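Local coordinates for tyrosine specific protein phosphatase (Trypanosoma cruzi, PDB 4AZ1) that probably removes phosphate from phosphotyrosine residues of proteins, at residues Asn212-Pro217 with His245-Thr250; Ser205-Leu210 with Met285-Val290. All coordinates share one frame; numbering follows the deposited sequence.

How the contacts relate
Contacts 1 and 2 share helix 203-215. Contact 1 joins its C-terminal end to that of helix 232-247; contact 2 joins an earlier part of it to the end of helix 274-288. Contact 1 is nested inside the loop closed by contact 2, and their centres lie about 12 Å apart on the same side of the chain's centre. R287 of contact 2 reaches E247 of contact 1 through NH1, so four side chains from three helices follow in the order E207, R287, E247, K214. The links are unequal: E207-R287 is close, K214-E247 long. In this way helix 203-215, which packs on the mixed sheet, is linked to helices 232-247 and 274-288 by alternating charges at the surface.

Contact 1 (Asn212-Pro217 with His245-Thr250); sequences NVKNSP and HLERGT
The backbones stay well apart where K214 faces E247, their CA atoms 12.3 Å from each other at the closest point of the two segments, so long side chains must bridge the gap. K214 and E247 approach from opposite directions, NZ of K214 standing 3.9 Å from OE2 of E247, a long salt bridge that counts as electrostatic attraction without a hydrogen bond. E247 sends its CG anti to the carbonyl carbon (chi1 -77°) and continues extended, which carries the carboxylate across toward helix 203-215. The same OE2 also pairs with R287 of helix 274-288, so K214 is the more distant of two cationic partners. Helix 232-247 finishes here in a Schellman motif: G249, with positive phi (73°), is its C-prime residue, T250 N bonds to H245 O at 2.7 Å and G249 N to L246 O at 3.3 Å. At the end of the other segment's helix, S216 turns back on V213: its OG donates to V213 O at 2.6 Å, in the carbonyl plane and on a lone pair, while S216 N reaches V213 O at 3.1 Å. L246 packs on L284 and L288 of helix 274-288.

Contact 2 (Ser205-Leu210 with Met285-Val290); sequences SLEALL and MCRLGV
R287 grips the carboxylate of E207 side-on, presenting NE and NH2 to its two oxygens. R287 NH2 donates to E207 OE1 at 2.9 Å with a nearly straight N-H...O angle of 163°, meeting the syn lone pair close to the guanidinium plane. NE of R287 reaches E207 OE2 at 2.8 Å, also from the syn side but tilted out of the carboxylate plane, and a weak third bond runs from R287 NH2 to E207 OE2 at 3.1 Å. The two planes are 33° apart, which makes this bidentate salt bridge twisted. Both side chains bend to achieve it: R287 leaves with CG anti to its backbone N (chi1 177°) and then bends twice, while E207 bends at chi2, bridging residues whose CA atoms are 8.8 Å apart. The pair joins helix 203-215 to the last turn of helix 274-288, which ends in a Schellman motif at G289, with V290 N bonded to M285 O at 2.8 Å and G289 N to C286 O at 2.9 Å. With E247 holding NH1, the guanidinium has carboxylates from two helices to help fix its rotation. L243 of helix 232-247 touches R287, and L210 packs against L236, Y240 and L243.

Contact 1 (Asn212-Pro217 with His245-Thr250)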
ATOM      1  N   ASN A 212       1.056 -19.691 -19.836  1.00 50.16           N
ATOM      2  CA  ASN A 212       1.916 -19.030 -18.865  1.00 46.70           C
ATOM      3  C   ASN A 212       2.060 -19.844 -17.592  1.00 42.58           C
ATOM      4  O   ASN A 212       3.174 -20.055 -17.125  1.00 41.08           O
ATOM      5  CB  ASN A 212       1.404 -17.630 -18.517  1.00 49.25           C
ATOM      6  CG  ASN A 212       1.610 -16.647 -19.637  1.00 51.58           C
ATOM      7  OD1 ASN A 212       0.739 -15.833 -19.927  1.00 53.24           O
ATOM      8  ND2 ASN A 212       2.757 -16.738 -20.299  1.00 55.65           N
ATOM      9  N   VAL A 213       0.930 -20.285 -17.036  1.00 43.64           N
ATOM     10  CA  VAL A 213       0.945 -21.100 -15.825  1.00 44.69           C
ATOM     11  C   VAL A 213       1.863 -22.304 -15.992  1.00 42.84           C
ATOM     12  O   VAL A 213       2.766 -22.519 -15.175  1.00 48.81           O
ATOM     13  CB  VAL A 213      -0.480 -21.548 -15.406  1.00 43.73           C
ATOM     14  CG1 VAL A 213      -0.424 -22.611 -14.336  1.00 43.96           C
ATOM     15  CG2 VAL A 213      -1.268 -20.367 -14.897  1.00 36.19           C
ATOM     16  N   LYS A 214       1.658 -23.063 -17.067  1.00 47.74           N
ATOM     17  CA  LYS A 214       2.428 -24.283 -17.312  1.00 54.11           C
ATOM     18  C   LYS A 214       3.924 -24.041 -17.470  1.00 57.93           C
ATOM     19  O   LYS A 214       4.741 -24.868 -17.045  1.00 54.09           O
ATOM     20  CB  LYS A 214       1.932 -24.980 -18.573  1.00 68.00           C
ATOM     21  CG  LYS A 214       0.518 -25.493 -18.508  1.00 77.12           C
ATOM     22  CD  LYS A 214       0.165 -26.145 -19.837  1.00 90.89           C
ATOM     23  CE  LYS A 214      -1.237 -25.760 -20.283  1.00 95.36           C
ATOM     24  NZ  LYS A 214      -1.422 -25.926 -21.753  1.00103.06           N
ATOM     25  N   ASN A 215       4.282 -22.931 -18.110  1.00 56.56           N
ATOM     26  CA  ASN A 215       5.689 -22.614 -18.358  1.00 61.69           C
ATOM     27  C   ASN A 215       6.353 -21.957 -17.140  1.00 60.77           C
ATOM     28  O   ASN A 215       7.562 -21.729 -17.128  1.00 59.89           O
ATOM     29  CB  ASN A 215       5.826 -21.736 -19.617  1.00 65.17           C
ATOM     30  CG  ASN A 215       5.410 -22.463 -20.895  1.00 76.76           C
ATOM     31  OD1 ASN A 215       5.040 -23.637 -20.865  1.00 88.06           O
ATOM     32  ND2 ASN A 215       5.464 -21.758 -22.025  1.00 73.87           N
ATOM     33  N   SER A 216       5.556 -21.654 -16.115  1.00 50.01           N
ATOM     34  CA  SER A 216       6.081 -21.057 -14.879  1.00 45.99           C
ATOM     35  C   SER A 216       6.627 -22.160 -13.966  1.00 49.99           C
ATOM     36  O   SER A 216       6.301 -23.335 -14.157  1.00 49.80           O
ATOM     37  CB  SER A 216       4.973 -20.294 -14.155  1.00 43.29           C
ATOM     38  OG  SER A 216       4.184 -21.194 -13.402  1.00 48.41           O
ATOM     39  N   PRO A 217       7.465 -21.799 -12.973  1.00 54.16           N
ATOM     40  CA  PRO A 217       8.068 -22.839 -12.111  1.00 59.65           C
ATOM     41  C   PRO A 217       7.103 -23.466 -11.089  1.00 58.84           C
ATOM     42  O   PRO A 217       6.231 -22.789 -10.535  1.00 47.71           O
ATOM     43  CB  PRO A 217       9.202 -22.095 -11.385  1.00 54.97           C
ATOM     44  CG  PRO A 217       8.836 -20.654 -11.459  1.00 57.20           C
ATOM     45  CD  PRO A 217       8.046 -20.466 -12.732  1.00 43.68           C
ATOM     46  N   HIS A 245      -6.385 -32.832 -15.924  1.00 42.79           N
ATOM     47  CA  HIS A 245      -7.001 -34.165 -15.932  1.00 48.00           C
ATOM     48  C   HIS A 245      -7.170 -34.694 -17.352  1.00 47.53           C
ATOM     49  O   HIS A 245      -6.919 -35.874 -17.623  1.00 51.40           O
ATOM     50  CB  HIS A 245      -8.340 -34.153 -15.185  1.00 41.21           C
ATOM     51  CG  HIS A 245      -8.181 -34.119 -13.701  1.00 53.70           C
ATOM     52  ND1 HIS A 245      -7.829 -35.233 -12.967  1.00 57.44           N
ATOM     53  CD2 HIS A 245      -8.278 -33.099 -12.815  1.00 48.40           C
ATOM     54  CE1 HIS A 245      -7.736 -34.904 -11.692  1.00 64.41           C
ATOM     55  NE2 HIS A 245      -8.009 -33.615 -11.572  1.00 56.71           N
ATOM     56  N   LEU A 246      -7.580 -33.808 -18.257  1.00 48.64           N
ATOM     57  CA  LEU A 246      -7.760 -34.163 -19.661  1.00 50.65           C
ATOM     58  C   LEU A 246      -6.437 -34.645 -20.246  1.00 55.98           C
ATOM     59  O   LEU A 246      -6.379 -35.680 -20.911  1.00 57.35           O
ATOM     60  CB  LEU A 246      -8.288 -32.944 -20.435  1.00 41.05           C
ATOM     61  CG  LEU A 246      -8.648 -33.084 -21.923  1.00 51.98           C
ATOM     62  CD1 LEU A 246      -9.717 -32.071 -22.309  1.00 49.21           C
ATOM     63  CD2 LEU A 246      -7.431 -32.910 -22.823  1.00 55.30           C
ATOM     64  N   GLU A 247      -5.378 -33.883 -19.988  1.00 53.04           N
ATOM     65  CA  GLU A 247      -4.047 -34.181 -20.519  1.00 60.93           C
ATOM     66  C   GLU A 247      -3.408 -35.462 -19.966  1.00 54.13           C
ATOM     67  O   GLU A 247      -2.544 -36.053 -20.619  1.00 54.43           O
ATOM     68  CB  GLU A 247      -3.112 -32.985 -20.289  1.00 63.02           C
ATOM     69  CG  GLU A 247      -3.331 -31.833 -21.260  1.00 72.05           C
ATOM     70  CD  GLU A 247      -2.522 -30.590 -20.900  1.00 89.79           C
ATOM     71  OE1 GLU A 247      -2.107 -30.454 -19.724  1.00 91.68           O
ATOM     72  OE2 GLU A 247      -2.299 -29.746 -21.798  1.00 92.86           O
ATOM     73  N   ARG A 248      -3.808 -35.876 -18.765  1.00 53.73           N
ATOM     74  CA  ARG A 248      -3.268 -37.099 -18.177  1.00 57.57           C
ATOM     75  C   ARG A 248      -4.307 -38.230 -18.150  1.00 72.34           C
ATOM     76  O   ARG A 248      -4.154 -39.225 -17.428  1.00 71.60           O
ATOM     77  CB  ARG A 248      -2.615 -36.849 -16.802  1.00 61.70           C
ATOM     78  CG  ARG A 248      -3.507 -36.224 -15.758  1.00 62.57           C
ATOM     79  CD  ARG A 248      -2.810 -36.026 -14.414  1.00 63.52           C
ATOM     80  NE  ARG A 248      -1.509 -35.357 -14.492  1.00 69.09           N
ATOM     81  CZ  ARG A 248      -0.829 -34.923 -13.431  1.00 67.74           C
ATOM     82  NH1 ARG A 248      -1.341 -35.072 -12.216  1.00 68.48           N
ATOM     83  NH2 ARG A 248       0.355 -34.332 -13.573  1.00 69.94           N
ATOM     84  N   GLY A 249      -5.358 -38.068 -18.956  1.00 62.81           N
ATOM     85  CA  GLY A 249      -6.287 -39.152 -19.222  1.00 62.32           C
ATOM     86  C   GLY A 249      -7.207 -39.486 -18.065  1.00 61.97           C
ATOM     87  O   GLY A 249      -7.769 -40.582 -18.012  1.00 57.99           O
ATOM     88  N   THR A 250      -7.379 -38.540 -17.145  1.00 49.73           N
ATOM     89  CA  THR A 250      -8.202 -38.787 -15.965  1.00 53.11           C
ATOM     90  C   THR A 250      -9.465 -37.922 -15.895  1.00 54.80           C
ATOM     91  O   THR A 250     -10.113 -37.851 -14.846  1.00 58.55           O
ATOM     92  CB  THR A 250      -7.389 -38.619 -14.679  1.00 53.23           C
ATOM     93  OG1 THR A 250      -6.567 -37.452 -14.797  1.00 52.40           O
ATOM     94  CG2 THR A 250      -6.498 -39.837 -14.452  1.00 53.96           C
TER

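Contact 2 (Ser205-Leu210 with Met285-Val290)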
ATOM      1  N   SER A 205      -7.650 -16.609 -25.190  1.00 33.91           N
ATOM      2  CA  SER A 205      -6.991 -15.842 -24.140  1.00 42.09           C
ATOM      3  C   SER A 205      -6.756 -16.670 -22.883  1.00 45.08           C
ATOM      4  O   SER A 205      -5.672 -16.639 -22.291  1.00 36.63           O
ATOM      5  CB  SER A 205      -7.803 -14.593 -23.799  1.00 34.41           C
ATOM      6  OG  SER A 205      -7.852 -13.723 -24.917  1.00 41.55           O
ATOM      7  N   LEU A 206      -7.784 -17.402 -22.476  1.00 41.70           N
ATOM      8  CA  LEU A 206      -7.681 -18.311 -21.343  1.00 46.98           C
ATOM      9  C   LEU A 206      -6.586 -19.353 -21.602  1.00 45.02           C
ATOM     10  O   LEU A 206      -5.756 -19.618 -20.729  1.00 38.96           O
ATOM     11  CB  LEU A 206      -9.028 -18.997 -21.111  1.00 50.65           C
ATOM     12  CG  LEU A 206      -9.522 -19.130 -19.677  1.00 60.08           C
ATOM     13  CD1 LEU A 206      -9.191 -17.889 -18.876  1.00 61.83           C
ATOM     14  CD2 LEU A 206     -11.023 -19.357 -19.674  1.00 60.08           C
ATOM     15  N   GLU A 207      -6.578 -19.939 -22.797  1.00 38.24           N
ATOM     16  CA  GLU A 207      -5.513 -20.888 -23.156  1.00 46.53           C
ATOM     17  C   GLU A 207      -4.111 -20.267 -23.041  1.00 49.37           C
ATOM     18  O   GLU A 207      -3.160 -20.923 -22.601  1.00 43.78           O
ATOM     19  CB  GLU A 207      -5.736 -21.438 -24.564  1.00 49.72           C
ATOM     20  CG  GLU A 207      -6.792 -22.557 -24.659  1.00 54.61           C
ATOM     21  CD  GLU A 207      -6.314 -23.907 -24.103  1.00 65.56           C
ATOM     22  OE1 GLU A 207      -5.188 -23.975 -23.558  1.00 64.88           O
ATOM     23  OE2 GLU A 207      -7.069 -24.905 -24.212  1.00 65.65           O
ATOM     24  N   ALA A 208      -3.993 -18.995 -23.420  1.00 40.16           N
ATOM     25  CA  ALA A 208      -2.715 -18.299 -23.368  1.00 43.69           C
ATOM     26  C   ALA A 208      -2.291 -18.119 -21.908  1.00 42.84           C
ATOM     27  O   ALA A 208      -1.128 -18.328 -21.552  1.00 41.30           O
ATOM     28  CB  ALA A 208      -2.821 -16.955 -24.063  1.00 45.35           C
ATOM     29  N   LEU A 209      -3.242 -17.742 -21.063  1.00 35.44           N
ATOM     30  CA  LEU A 209      -2.984 -17.648 -19.629  1.00 41.06           C
ATOM     31  C   LEU A 209      -2.494 -18.981 -19.058  1.00 41.46           C
ATOM     32  O   LEU A 209      -1.529 -19.016 -18.285  1.00 41.20           O
ATOM     33  CB  LEU A 209      -4.233 -17.196 -18.876  1.00 37.75           C
ATOM     34  CG  LEU A 209      -4.706 -15.750 -19.021  1.00 35.68           C
ATOM     35  CD1 LEU A 209      -5.832 -15.506 -18.043  1.00 29.93           C
ATOM     36  CD2 LEU A 209      -3.565 -14.767 -18.764  1.00 33.39           C
ATOM     37  N   LEU A 210      -3.148 -20.076 -19.447  1.00 42.65           N
ATOM     38  CA  LEU A 210      -2.781 -21.388 -18.925  1.00 49.33           C
ATOM     39  C   LEU A 210      -1.400 -21.809 -19.424  1.00 50.34           C
ATOM     40  O   LEU A 210      -0.675 -22.528 -18.731  1.00 47.44           O
ATOM     41  CB  LEU A 210      -3.845 -22.431 -19.273  1.00 46.95           C
ATOM     42  CG  LEU A 210      -5.216 -22.119 -18.660  1.00 51.26           C
ATOM     43  CD1 LEU A 210      -6.249 -23.105 -19.152  1.00 46.56           C
ATOM     44  CD2 LEU A 210      -5.132 -22.163 -17.146  1.00 49.13           C
ATOM     45  N   MET A 285     -14.548 -28.146 -23.754  1.00 39.58           N
ATOM     46  CA  MET A 285     -15.099 -28.355 -25.082  1.00 42.48           C
ATOM     47  C   MET A 285     -14.186 -27.796 -26.175  1.00 37.80           C
ATOM     48  O   MET A 285     -13.889 -28.497 -27.143  1.00 43.08           O
ATOM     49  CB  MET A 285     -16.507 -27.766 -25.173  1.00 38.41           C
ATOM     50  CG  MET A 285     -17.508 -28.470 -24.259  1.00 42.17           C
ATOM     51  SD  MET A 285     -19.113 -27.632 -24.207  1.00 40.08           S
ATOM     52  CE  MET A 285     -19.780 -28.126 -25.820  1.00 38.63           C
ATOM     53  N   CYS A 286     -13.736 -26.550 -26.025  1.00 36.52           N
ATOM     54  CA  CYS A 286     -12.817 -25.967 -27.006  1.00 42.93           C
ATOM     55  C   CYS A 286     -11.541 -26.795 -27.173  1.00 47.05           C
ATOM     56  O   CYS A 286     -11.123 -27.066 -28.298  1.00 51.97           O
ATOM     57  CB  CYS A 286     -12.455 -24.527 -26.639  1.00 44.24           C
ATOM     58  SG  CYS A 286     -13.836 -23.385 -26.793  1.00 54.49           S
ATOM     59  N   ARG A 287     -10.938 -27.218 -26.062  1.00 46.42           N
ATOM     60  CA  ARG A 287      -9.737 -28.056 -26.142  1.00 50.21           C
ATOM     61  C   ARG A 287     -10.036 -29.324 -26.927  1.00 52.18           C
ATOM     62  O   ARG A 287      -9.196 -29.801 -27.697  1.00 52.66           O
ATOM     63  CB  ARG A 287      -9.214 -28.407 -24.746  1.00 45.29           C
ATOM     64  CG  ARG A 287      -7.996 -29.330 -24.740  1.00 47.11           C
ATOM     65  CD  ARG A 287      -6.752 -28.665 -25.361  1.00 58.89           C
ATOM     66  NE  ARG A 287      -6.225 -27.577 -24.532  1.00 62.00           N
ATOM     67  CZ  ARG A 287      -5.443 -27.761 -23.469  1.00 52.64           C
ATOM     68  NH1 ARG A 287      -5.099 -28.990 -23.099  1.00 60.18           N
ATOM     69  NH2 ARG A 287      -5.003 -26.723 -22.772  1.00 51.94           N
ATOM     70  N   LEU A 288     -11.246 -29.845 -26.750  1.00 51.22           N
ATOM     71  CA  LEU A 288     -11.675 -31.064 -27.433  1.00 52.45           C
ATOM     72  C   LEU A 288     -12.113 -30.797 -28.868  1.00 52.68           C
ATOM     73  O   LEU A 288     -12.370 -31.727 -29.623  1.00 55.09           O
ATOM     74  CB  LEU A 288     -12.813 -31.728 -26.651  1.00 50.10           C
ATOM     75  CG  LEU A 288     -12.348 -32.355 -25.336  1.00 50.87           C
ATOM     76  CD1 LEU A 288     -13.515 -32.879 -24.508  1.00 46.76           C
ATOM     77  CD2 LEU A 288     -11.350 -33.467 -25.626  1.00 47.91           C
ATOM     78  N   GLY A 289     -12.200 -29.527 -29.253  1.00 55.21           N
ATOM     79  CA  GLY A 289     -12.612 -29.202 -30.611  1.00 58.65           C
ATOM     80  C   GLY A 289     -14.110 -29.297 -30.817  1.00 54.94           C
ATOM     81  O   GLY A 289     -14.588 -29.434 -31.949  1.00 55.72           O
ATOM     82  N   VAL A 290     -14.855 -29.225 -29.718  1.00 52.43           N
ATOM     83  CA  VAL A 290     -16.310 -29.214 -29.788  1.00 51.46           C
ATOM     84  C   VAL A 290     -16.824 -27.772 -29.849  1.00 49.63           C
ATOM     85  O   VAL A 290     -16.407 -26.917 -29.049  1.00 46.80           O
ATOM     86  CB  VAL A 290     -16.943 -29.964 -28.597  1.00 48.52           C
ATOM     87  CG1 VAL A 290     -18.457 -29.907 -28.687  1.00 50.24           C
ATOM     88  CG2 VAL A 290     -16.482 -31.425 -28.589  1.00 53.06           C
TER